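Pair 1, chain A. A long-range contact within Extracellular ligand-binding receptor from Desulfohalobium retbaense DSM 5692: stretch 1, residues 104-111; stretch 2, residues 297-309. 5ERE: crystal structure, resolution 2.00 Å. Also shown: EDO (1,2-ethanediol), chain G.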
# COMPACT_ATOMS: atom_id res chain seq x y z
N HIS A 104 17.87 -0.77 17.13
CA HIS A 104 17.33 -0.11 18.32
C HIS A 104 15.98 0.42 17.97
O HIS A 104 15.76 0.93 16.84
CB HIS A 104 18.25 1.00 18.84
CG HIS A 104 19.55 0.49 19.39
ND1 HIS A 104 19.76 0.25 20.73
CD2 HIS A 104 20.71 0.15 18.77
CE1 HIS A 104 20.98 -0.21 20.91
NE2 HIS A 104 21.58 -0.28 19.74
N THR A 105 15.09 0.28 18.95
CA THR A 105 13.70 0.69 18.86
C THR A 105 12.88 -0.23 17.98
O THR A 105 13.07 -0.32 16.78
CB THR A 105 13.53 2.14 18.31
OG1 THR A 105 14.22 3.06 19.16
CG2 THR A 105 12.03 2.50 18.30
N ILE A 106 11.94 -0.91 18.61
CA ILE A 106 10.96 -1.64 17.88
C ILE A 106 9.77 -0.70 17.71
O ILE A 106 9.44 0.02 18.63
CB ILE A 106 10.54 -2.92 18.64
CG1 ILE A 106 11.67 -3.96 18.60
CG2 ILE A 106 9.21 -3.50 18.09
CD1 ILE A 106 11.89 -4.62 17.24
N ARG A 107 9.15 -0.73 16.55
CA ARG A 107 8.01 0.14 16.29
C ARG A 107 6.76 -0.63 15.85
O ARG A 107 6.78 -1.37 14.87
CB ARG A 107 8.36 1.16 15.22
CG ARG A 107 7.11 1.89 14.78
CD ARG A 107 7.43 3.10 13.96
NE ARG A 107 8.07 2.81 12.69
CZ ARG A 107 8.06 3.63 11.65
NH1 ARG A 107 7.39 4.80 11.71
NH2 ARG A 107 8.69 3.29 10.52
N LEU A 108 5.66 -0.42 16.57
CA LEU A 108 4.41 -1.09 16.26
C LEU A 108 3.54 -0.31 15.27
O LEU A 108 2.56 -0.86 14.77
CB LEU A 108 3.61 -1.32 17.54
CG LEU A 108 3.86 -2.67 18.22
CD1 LEU A 108 5.11 -2.58 18.95
CD2 LEU A 108 2.70 -3.00 19.21
N THR A 109 3.91 0.93 14.96
CA THR A 109 3.08 1.78 14.07
C THR A 109 3.61 1.72 12.65
O THR A 109 4.80 1.92 12.41
CB THR A 109 3.11 3.25 14.57
OG1 THR A 109 2.88 3.29 15.98
CG2 THR A 109 2.12 4.15 13.81
N VAL A 110 2.72 1.46 11.70
CA VAL A 110 3.06 1.53 10.29
C VAL A 110 3.46 2.96 9.94
O VAL A 110 2.83 3.93 10.35
CB VAL A 110 1.90 1.05 9.40
CG1 VAL A 110 2.14 1.42 7.93
CG2 VAL A 110 1.72 -0.46 9.50
N GLY A 111 4.53 3.07 9.15
CA GLY A 111 5.10 4.35 8.80
C GLY A 111 4.34 5.26 7.85
O GLY A 111 3.50 4.82 7.07
N THR A 297 3.61 -8.24 11.12
CA THR A 297 4.91 -8.81 10.72
C THR A 297 5.98 -7.78 10.94
O THR A 297 5.84 -6.64 10.48
CB THR A 297 4.91 -9.22 9.25
OG1 THR A 297 3.89 -10.20 9.05
CG2 THR A 297 6.25 -9.79 8.83
N PHE A 298 7.08 -8.13 11.62
CA PHE A 298 8.14 -7.14 11.81
C PHE A 298 9.32 -7.41 10.86
O PHE A 298 9.81 -8.54 10.75
CB PHE A 298 8.63 -7.12 13.24
CG PHE A 298 7.65 -6.61 14.24
CD1 PHE A 298 6.66 -7.45 14.72
CD2 PHE A 298 7.73 -5.33 14.75
CE1 PHE A 298 5.76 -7.04 15.67
CE2 PHE A 298 6.83 -4.89 15.71
CZ PHE A 298 5.83 -5.78 16.19
N ALA A 299 9.78 -6.36 10.19
CA ALA A 299 10.96 -6.43 9.32
C ALA A 299 12.19 -6.62 10.18
O ALA A 299 12.12 -6.42 11.40
CB ALA A 299 11.11 -5.12 8.46
N ASN A 300 13.32 -6.96 9.56
CA ASN A 300 14.60 -7.00 10.26
C ASN A 300 14.98 -5.69 10.95
O ASN A 300 15.66 -5.73 11.97
CB ASN A 300 15.74 -7.39 9.29
CG ASN A 300 15.66 -8.85 8.82
OD1 ASN A 300 14.87 -9.65 9.35
ND2 ASN A 300 16.48 -9.20 7.83
N ASP A 301 14.56 -4.53 10.44
CA ASP A 301 14.95 -3.26 11.06
C ASP A 301 14.01 -2.92 12.22
O ASP A 301 14.13 -1.85 12.84
CB ASP A 301 15.01 -2.11 10.01
CG ASP A 301 13.64 -1.76 9.40
OD1 ASP A 301 12.63 -2.41 9.71
OD2 ASP A 301 13.59 -0.82 8.57
N GLY A 302 13.07 -3.81 12.53
CA GLY A 302 12.23 -3.60 13.70
C GLY A 302 10.92 -2.84 13.49
O GLY A 302 10.33 -2.36 14.45
N ASP A 303 10.45 -2.78 12.25
CA ASP A 303 9.25 -2.01 11.91
C ASP A 303 8.12 -2.96 11.64
O ASP A 303 8.28 -3.84 10.79
CB ASP A 303 9.46 -1.17 10.64
CG ASP A 303 10.05 0.20 10.91
OD1 ASP A 303 10.04 0.68 12.05
OD2 ASP A 303 10.50 0.81 9.92
N ALA A 304 6.98 -2.78 12.32
CA ALA A 304 5.77 -3.55 12.04
C ALA A 304 5.19 -3.23 10.67
O ALA A 304 5.32 -2.12 10.17
CB ALA A 304 4.72 -3.30 13.12
N SER A 305 4.49 -4.20 10.10
CA SER A 305 3.70 -3.98 8.90
C SER A 305 2.39 -4.76 9.02
O SER A 305 2.37 -5.91 9.47
CB SER A 305 4.52 -4.41 7.66
OG SER A 305 3.69 -4.62 6.55
N TYR A 306 1.30 -4.13 8.61
CA TYR A 306 0.00 -4.78 8.55
C TYR A 306 -0.90 -3.97 7.61
O TYR A 306 -0.65 -2.77 7.39
CB TYR A 306 -0.63 -4.91 9.93
CG TYR A 306 -0.45 -3.76 10.88
CD1 TYR A 306 0.62 -3.73 11.77
CD2 TYR A 306 -1.38 -2.72 10.94
CE1 TYR A 306 0.78 -2.72 12.67
CE2 TYR A 306 -1.21 -1.67 11.85
CZ TYR A 306 -0.12 -1.67 12.70
OH TYR A 306 0.09 -0.70 13.65
N PRO A 307 -1.91 -4.61 7.03
CA PRO A 307 -2.63 -3.89 5.98
C PRO A 307 -3.54 -2.74 6.48
O PRO A 307 -3.96 -2.71 7.64
CB PRO A 307 -3.46 -4.99 5.30
CG PRO A 307 -3.59 -6.09 6.38
CD PRO A 307 -2.32 -6.04 7.14
N TYR A 308 -3.77 -1.78 5.58
CA TYR A 308 -4.64 -0.63 5.78
C TYR A 308 -5.76 -0.66 4.74
O TYR A 308 -5.63 -1.26 3.64
CB TYR A 308 -3.89 0.73 5.64
CG TYR A 308 -3.14 1.23 6.85
CD1 TYR A 308 -2.33 0.39 7.60
CD2 TYR A 308 -3.24 2.54 7.24
CE1 TYR A 308 -1.64 0.86 8.70
CE2 TYR A 308 -2.57 3.01 8.34
CZ TYR A 308 -1.77 2.14 9.08
OH TYR A 308 -1.10 2.58 10.17
N ILE A 309 -6.86 0.01 5.08
CA ILE A 309 -7.97 0.20 4.17
C ILE A 309 -8.40 1.66 4.19
O ILE A 309 -8.01 2.44 5.07
CB ILE A 309 -9.19 -0.64 4.52
CG1 ILE A 309 -9.55 -0.46 6.01
CG2 ILE A 309 -8.93 -2.06 4.18
CD1 ILE A 309 -10.97 -0.87 6.38
C1 EDO G . 8.64 6.24 7.57
O1 EDO G . 7.68 6.84 6.69
C2 EDO G . 8.81 7.19 8.74
O2 EDO G . 8.82 6.45 9.97
O HOH W 1 6.73 0.50 11.14
O HOH W 2 0.14 4.85 9.96

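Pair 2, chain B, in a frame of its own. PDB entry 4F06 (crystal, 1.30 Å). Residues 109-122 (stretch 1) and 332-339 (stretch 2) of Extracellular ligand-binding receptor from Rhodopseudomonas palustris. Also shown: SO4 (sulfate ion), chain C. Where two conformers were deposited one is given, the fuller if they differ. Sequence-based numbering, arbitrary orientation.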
# COMPACT_ATOMS: atom_id res chain seq x y z
N ILE B 109 0.09 -1.44 -13.12
CA ILE B 109 1.32 -2.23 -12.92
C ILE B 109 1.05 -3.69 -13.28
O ILE B 109 1.90 -4.34 -13.88
CB ILE B 109 1.82 -2.08 -11.49
CG1 ILE B 109 2.33 -0.65 -11.24
CG2 ILE B 109 2.91 -3.12 -11.19
CD1 ILE B 109 2.68 -0.35 -9.79
N THR B 110 -0.09 -4.27 -12.87
CA THR B 110 -0.33 -5.70 -13.12
C THR B 110 -0.46 -6.01 -14.62
O THR B 110 -0.25 -7.15 -15.00
CB THR B 110 -1.56 -6.21 -12.35
OG1 THR B 110 -2.68 -5.36 -12.68
CG2 THR B 110 -1.35 -6.22 -10.85
N GLU B 111 -0.79 -5.00 -15.42
CA GLU B 111 -0.92 -5.21 -16.86
C GLU B 111 0.43 -5.26 -17.56
O GLU B 111 0.48 -5.56 -18.75
CB GLU B 111 -1.78 -4.09 -17.51
CG GLU B 111 -3.21 -4.06 -16.96
CD GLU B 111 -3.94 -2.87 -17.57
OE1 GLU B 111 -3.52 -1.69 -17.31
OE2 GLU B 111 -4.92 -3.10 -18.28
N LYS B 112 1.52 -4.98 -16.85
CA LYS B 112 2.83 -4.87 -17.52
C LYS B 112 3.60 -6.20 -17.58
O LYS B 112 4.66 -6.27 -18.20
CB LYS B 112 3.72 -3.84 -16.78
CG LYS B 112 3.09 -2.47 -16.66
CD LYS B 112 2.74 -1.86 -18.00
CE LYS B 112 2.16 -0.47 -17.77
NZ LYS B 112 1.83 0.21 -19.04
N SER B 113 3.06 -7.26 -16.97
CA SER B 113 3.68 -8.57 -17.10
C SER B 113 2.66 -9.60 -16.71
O SER B 113 1.94 -9.38 -15.75
CB SER B 113 4.84 -8.72 -16.11
OG SER B 113 5.41 -10.02 -16.18
N PRO B 114 2.65 -10.79 -17.34
CA PRO B 114 1.77 -11.86 -16.88
C PRO B 114 2.21 -12.44 -15.53
O PRO B 114 1.44 -13.14 -14.89
CB PRO B 114 1.92 -12.95 -17.97
CG PRO B 114 3.30 -12.70 -18.55
CD PRO B 114 3.41 -11.17 -18.55
N TYR B 115 3.43 -12.12 -15.09
CA TYR B 115 4.01 -12.78 -13.91
C TYR B 115 4.04 -11.88 -12.68
O TYR B 115 4.79 -12.14 -11.76
CB TYR B 115 5.41 -13.31 -14.22
CG TYR B 115 5.51 -14.36 -15.30
CD1 TYR B 115 4.43 -15.18 -15.67
CD2 TYR B 115 6.72 -14.55 -15.94
CE1 TYR B 115 4.56 -16.14 -16.67
CE2 TYR B 115 6.88 -15.54 -16.88
CZ TYR B 115 5.79 -16.32 -17.27
OH TYR B 115 5.97 -17.32 -18.20
N ILE B 116 3.20 -10.85 -12.65
CA ILE B 116 3.07 -10.02 -11.47
C ILE B 116 1.79 -10.41 -10.70
O ILE B 116 0.72 -10.63 -11.30
CB ILE B 116 2.95 -8.53 -11.87
CG1 ILE B 116 4.28 -8.04 -12.39
CG2 ILE B 116 2.49 -7.69 -10.66
CD1 ILE B 116 4.21 -6.69 -13.05
N VAL B 117 1.91 -10.52 -9.38
CA VAL B 117 0.74 -10.58 -8.50
C VAL B 117 0.92 -9.57 -7.40
O VAL B 117 2.05 -9.35 -6.98
CB VAL B 117 0.51 -12.03 -7.98
CG1 VAL B 117 1.71 -12.52 -7.18
CG2 VAL B 117 -0.81 -12.17 -7.19
N ARG B 118 -0.15 -8.91 -6.97
CA ARG B 118 -0.01 -7.79 -6.02
C ARG B 118 -0.80 -8.09 -4.75
O ARG B 118 -1.99 -8.38 -4.81
CB ARG B 118 -0.48 -6.47 -6.68
CG ARG B 118 -0.48 -5.30 -5.71
CD ARG B 118 -0.42 -3.96 -6.42
NE ARG B 118 -1.38 -3.87 -7.52
CZ ARG B 118 -1.30 -2.93 -8.48
NH1 ARG B 118 -0.33 -1.99 -8.39
NH2 ARG B 118 -2.16 -2.93 -9.50
N THR B 119 -0.12 -7.96 -3.59
CA THR B 119 -0.76 -8.23 -2.28
C THR B 119 -0.90 -6.94 -1.47
O THR B 119 -1.24 -7.03 -0.26
CB THR B 119 0.04 -9.27 -1.47
OG1 THR B 119 1.38 -8.79 -1.35
CG2 THR B 119 0.04 -10.63 -2.16
N SER B 120 -0.71 -5.79 -2.10
CA SER B 120 -0.87 -4.53 -1.37
C SER B 120 -2.28 -3.97 -1.59
O SER B 120 -3.21 -4.37 -0.86
CB SER B 120 0.24 -3.54 -1.73
OG SER B 120 0.23 -3.31 -3.16
N PHE B 121 -2.47 -3.10 -2.60
CA PHE B 121 -3.72 -2.35 -2.80
C PHE B 121 -3.54 -1.61 -4.09
O PHE B 121 -2.41 -1.48 -4.60
CB PHE B 121 -4.01 -1.38 -1.62
CG PHE B 121 -2.87 -0.39 -1.34
CD1 PHE B 121 -1.76 -0.85 -0.58
CD2 PHE B 121 -2.88 0.92 -1.81
CE1 PHE B 121 -0.71 0.03 -0.27
CE2 PHE B 121 -1.83 1.79 -1.52
CZ PHE B 121 -0.75 1.33 -0.78
N THR B 122 -4.63 -1.05 -4.61
CA THR B 122 -4.50 0.01 -5.64
C THR B 122 -5.11 1.31 -5.16
O THR B 122 -5.92 1.36 -4.21
CB THR B 122 -5.06 -0.34 -7.04
OG1 THR B 122 -6.49 -0.22 -7.01
CG2 THR B 122 -4.60 -1.70 -7.48
N GLU B 332 -8.41 -12.37 -13.08
CA GLU B 332 -8.34 -11.54 -14.24
C GLU B 332 -7.21 -10.50 -14.09
O GLU B 332 -6.40 -10.33 -15.01
CB GLU B 332 -9.69 -10.90 -14.46
CG GLU B 332 -9.61 -9.94 -15.58
CD GLU B 332 -10.94 -9.67 -16.17
OE1 GLU B 332 -11.96 -10.06 -15.59
OE2 GLU B 332 -10.93 -9.06 -17.24
N THR B 333 -7.16 -9.83 -12.95
CA THR B 333 -6.19 -8.73 -12.77
C THR B 333 -4.91 -9.12 -12.04
O THR B 333 -3.95 -8.37 -12.11
CB THR B 333 -6.85 -7.58 -12.00
OG1 THR B 333 -7.26 -8.09 -10.71
CG2 THR B 333 -8.02 -6.98 -12.75
N ARG B 334 -4.91 -10.23 -11.32
CA ARG B 334 -3.79 -10.65 -10.47
C ARG B 334 -3.57 -9.66 -9.32
O ARG B 334 -2.49 -9.61 -8.73
CB ARG B 334 -2.50 -10.93 -11.28
CG ARG B 334 -2.61 -12.25 -12.03
CD ARG B 334 -1.52 -12.35 -13.12
NE ARG B 334 -1.81 -11.49 -14.27
CZ ARG B 334 -1.23 -10.34 -14.57
NH1 ARG B 334 -0.33 -9.80 -13.78
NH2 ARG B 334 -1.57 -9.71 -15.69
N HIS B 335 -4.63 -8.94 -8.96
CA HIS B 335 -4.61 -8.01 -7.83
C HIS B 335 -5.46 -8.54 -6.67
O HIS B 335 -6.50 -9.20 -6.90
CB HIS B 335 -5.13 -6.63 -8.27
CG HIS B 335 -5.07 -5.67 -7.16
ND1 HIS B 335 -3.87 -5.21 -6.63
CD2 HIS B 335 -6.07 -5.18 -6.34
CE1 HIS B 335 -4.13 -4.47 -5.54
NE2 HIS B 335 -5.46 -4.43 -5.35
N ILE B 336 -5.06 -8.23 -5.44
CA ILE B 336 -5.80 -8.68 -4.24
C ILE B 336 -7.13 -7.93 -4.08
O ILE B 336 -7.17 -6.72 -3.89
CB ILE B 336 -4.86 -8.53 -3.01
CG1 ILE B 336 -5.45 -9.24 -1.79
CG2 ILE B 336 -4.46 -7.08 -2.74
CD1 ILE B 336 -4.44 -9.50 -0.68
N THR B 337 -8.24 -8.71 -4.15
CA THR B 337 -9.55 -8.21 -3.78
C THR B 337 -9.67 -8.22 -2.26
O THR B 337 -9.28 -9.21 -1.63
CB THR B 337 -10.63 -9.09 -4.41
OG1 THR B 337 -10.57 -8.85 -5.82
CG2 THR B 337 -12.04 -8.72 -3.91
N GLN B 338 -10.17 -7.15 -1.66
CA GLN B 338 -10.10 -7.03 -0.21
C GLN B 338 -11.10 -5.99 0.25
O GLN B 338 -11.53 -5.08 -0.48
CB GLN B 338 -8.69 -6.61 0.21
CG GLN B 338 -8.25 -5.23 -0.35
CD GLN B 338 -6.76 -5.04 -0.14
OE1 GLN B 338 -6.20 -5.63 0.77
NE2 GLN B 338 -6.11 -4.20 -0.96
N ASN B 339 -11.43 -6.05 1.54
CA ASN B 339 -12.24 -4.98 2.14
C ASN B 339 -11.47 -3.66 2.14
O ASN B 339 -10.22 -3.62 2.27
CB ASN B 339 -12.49 -5.32 3.61
CG ASN B 339 -13.26 -6.61 3.81
OD1 ASN B 339 -13.89 -7.14 2.86
ND2 ASN B 339 -13.22 -7.10 5.05
S SO4 C . -2.95 -12.50 -18.03
O1 SO4 C . -1.47 -12.68 -18.09
O2 SO4 C . -3.60 -12.85 -19.32
O3 SO4 C . -3.52 -13.35 -16.97
O4 SO4 C . -3.26 -11.03 -17.80
O HOH W 3 -3.86 -6.83 -14.54

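In both pairs two distant segments of one chain meet through a single beta bridge, and the two arrangements superpose with an RMSD of 1.0 Å over 14 central residues. Arg A107 bridges Asp A303 in pair 1, and Arg B118 bridges His B335 in pair 2, with CA atoms 5.0 and 4.9 Å apart. Each bridge rests on two backbone hydrogen bonds. In pair 1, Arg A107 N donates to Gly A302 O (2.9 Å) and Ala A304 N to Arg A107 O (2.9 Å); in pair 2, Arg B118 N donates to Arg B334 O (3.0 Å), while the bond from Ile B336 N to Arg B118 O (3.1 Å) is weak.

The arginine is the residue type the two pairs share at the bridge, its side-chain centres 0.7 Å apart and its first three chi angles t, t, p in both. Its partner differs. Asp A303 offers a carboxylate, so the guanidinium makes a two-pronged salt bridge: NE of Arg A107 to OD1 of Asp A303 at 3.0 Å and NH2 to OD2 at 3.1 Å. His B335 offers one ring nitrogen, ND1, which accepts from NE of Arg B118 at 3.0 Å. The imidazole also presents a face, over which Thr B122 CG2 lies 3.5 Å from the ring centroid of His B335.

The preceding position matches Gly A302 with Arg B334, both with positive phi. Glycine suits pair 1 because a CB would crowd Thr A105 O and Ile A106 CD1 and jam against the preceding carbonyl. The CA-to-CB bond of Arg B334 instead points toward the other stretch, and its guanidinium gathers carbonyls: Arg B334 NH1 donates to Thr B110 O (2.9 Å) and Ile B116 O (2.8 Å). Its long, multiply donating head thus ties the 3-10 segment at Thr B110 to the strand at Ile B116, and Arg B334 NH2 also donates to SO4 O4 at 3.0 Å.

Beyond the bridge, Ala A304 matches Ile B336; both point toward the other stretch, and the larger isoleucine places Ile B336 CG2 3.5 Å from Ser B120 O. Tyr A306 and Gln B338 then serve as polar reaches to a backbone carbonyl. Tyr A306 OH donates to Leu A108 O at 2.7 Å, whereas Gln B338 NE2 donates to Ser B120 O at 2.9 Å, one matched position farther along. The tyrosine adds an aromatic face for Val A110, whose CG2 sits 3.8 Å from the ring centroid of Tyr A306. At the matching position Phe B121 points its CB away overall, yet that CB still lies 3.6 Å from Gln B338 NE2.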